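Local coordinates for protein putative c-1-tetrahydrofolate synthase, cytoplasmic (Leishmania major, PDB 4A26) that probably interconverts tetrahydrofolate one-carbon forms as a homodimeric bifunctional enzyme, oxidising methylenetetrahydrofolate with NADP+ and hydrolysing the methenyl product, at residues A[241-246]-A[251-256]. Residues are numbered along the deposited sequence; the frame is centred on the assembly and turned at random.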
# COMPACT_ATOMS: atom_id res chain seq x y z
N THR A 241 -14.16 6.61 -21.13
CA THR A 241 -14.70 7.96 -21.24
C THR A 241 -15.62 8.07 -22.47
O THR A 241 -15.21 7.69 -23.57
CB THR A 241 -13.58 8.99 -21.39
OG1 THR A 241 -12.60 8.81 -20.35
CG2 THR A 241 -14.13 10.41 -21.33
N PRO A 242 -16.85 8.59 -22.29
CA PRO A 242 -17.72 8.79 -23.45
C PRO A 242 -17.25 9.94 -24.34
O PRO A 242 -16.59 10.87 -23.87
CB PRO A 242 -19.08 9.11 -22.81
CG PRO A 242 -18.75 9.66 -21.48
CD PRO A 242 -17.52 8.95 -21.03
N VAL A 243 -17.59 9.86 -25.63
CA VAL A 243 -17.26 10.91 -26.60
C VAL A 243 -18.45 11.13 -27.55
O VAL A 243 -19.24 10.21 -27.75
CB VAL A 243 -16.03 10.53 -27.45
CG1 VAL A 243 -14.82 10.28 -26.55
CG2 VAL A 243 -16.32 9.31 -28.32
N PRO A 244 -18.57 12.33 -28.14
CA PRO A 244 -19.71 12.64 -29.00
C PRO A 244 -19.49 12.33 -30.49
O PRO A 244 -20.25 12.82 -31.33
CB PRO A 244 -19.86 14.15 -28.79
CG PRO A 244 -18.46 14.64 -28.60
CD PRO A 244 -17.65 13.49 -28.04
N ASP A 245 -18.48 11.53 -30.82
CA ASP A 245 -18.15 11.23 -32.22
C ASP A 245 -19.22 10.43 -32.98
O ASP A 245 -19.61 10.82 -34.08
CB ASP A 245 -16.79 10.49 -32.32
CG ASP A 245 -15.61 11.43 -32.50
OD1 ASP A 245 -15.72 12.42 -33.25
OD2 ASP A 245 -14.54 11.17 -31.90
N PRO A 246 -19.70 9.32 -32.39
CA PRO A 246 -20.48 8.36 -33.16
C PRO A 246 -21.96 8.73 -33.30
O PRO A 246 -22.62 9.04 -32.31
CB PRO A 246 -20.35 7.08 -32.34
CG PRO A 246 -20.28 7.57 -30.93
CD PRO A 246 -19.64 8.94 -30.97
N GLY A 251 -25.87 9.05 -28.56
CA GLY A 251 -24.91 9.99 -29.13
C GLY A 251 -23.51 9.92 -28.54
O GLY A 251 -22.79 10.91 -28.53
N TYR A 252 -23.13 8.75 -28.03
CA TYR A 252 -21.78 8.55 -27.51
C TYR A 252 -21.35 7.08 -27.50
O TYR A 252 -22.17 6.17 -27.61
CB TYR A 252 -21.63 9.15 -26.10
CG TYR A 252 -22.38 8.41 -25.00
CD1 TYR A 252 -21.80 7.33 -24.34
CD2 TYR A 252 -23.66 8.80 -24.61
CE1 TYR A 252 -22.48 6.65 -23.33
CE2 TYR A 252 -24.34 8.13 -23.60
CZ TYR A 252 -23.75 7.06 -22.97
OH TYR A 252 -24.43 6.39 -21.97
N ARG A 253 -20.04 6.87 -27.38
CA ARG A 253 -19.47 5.54 -27.18
C ARG A 253 -18.31 5.61 -26.19
O ARG A 253 -17.60 6.61 -26.14
CB ARG A 253 -19.00 4.95 -28.51
CG ARG A 253 -17.74 5.58 -29.09
CD ARG A 253 -17.50 5.12 -30.51
NE ARG A 253 -16.34 5.77 -31.13
CZ ARG A 253 -16.02 5.70 -32.42
NH1 ARG A 253 -16.77 5.00 -33.27
NH2 ARG A 253 -14.95 6.34 -32.87
N LEU A 254 -18.13 4.56 -25.40
CA LEU A 254 -17.01 4.49 -24.46
C LEU A 254 -15.70 4.32 -25.22
O LEU A 254 -15.58 3.44 -26.07
CB LEU A 254 -17.19 3.35 -23.46
CG LEU A 254 -18.16 3.60 -22.30
CD1 LEU A 254 -19.61 3.59 -22.76
CD2 LEU A 254 -17.94 2.58 -21.19
N VAL A 255 -14.73 5.18 -24.92
CA VAL A 255 -13.42 5.15 -25.56
C VAL A 255 -12.33 5.07 -24.50
O VAL A 255 -12.36 5.80 -23.52
CB VAL A 255 -13.19 6.40 -26.42
CG1 VAL A 255 -12.09 6.15 -27.44
CG2 VAL A 255 -14.48 6.81 -27.12
N GLY A 256 -11.36 4.17 -24.71
CA GLY A 256 -10.30 3.94 -23.74
C GLY A 256 -9.14 4.91 -23.85
O GLY A 256 -9.09 5.74 -24.75
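Thr-241 and Val-255 pair through both of their backbone polar groups: Thr-241 N donates a hydrogen bond to Val-255 O at 3.1 Å, and Val-255 N one to Thr-241 O at 2.9 Å. The strands 241-243 and 253-255 form an antiparallel beta hairpin on the surface of the NAD(P)-binding domain; their N-to-C directions make 127°, well short of 180°, so the pair is strongly twisted. Toward the turn the pairing slackens; Val-243 N reaches Arg-253 O over 3.3 Å, and the return bond from Arg-253 N to Val-243 O is weak. Arg-253 can be followed outward. CB lies 3.8 Å from Pro-246 CG; CG touches the same ring carbon and Val-243 CG2; CD rests on CG and CB of Pro-246. The chain, extended from CG to NE, sets the guanidinium obliquely by Pro-246 CB, with NH2 4.9 Å from Asp-245 OD2, at most a weak long-range attraction. On the same face the side chains of Val-243 and Val-255 cross at about a right angle, CG2 against CG2. The other face holds Pro-242, whose CB meets Tyr-252 CD1 at 3.6 Å. At the base, Thr-241 also touches Pro-221, and Gly-256 bonds through its backbone to Gly-222. The firm bonds thus belong to Thr-241 and Val-255; Pro-242 fits a non-hydrogen-bonded position, and the remaining contact is mainly apolar.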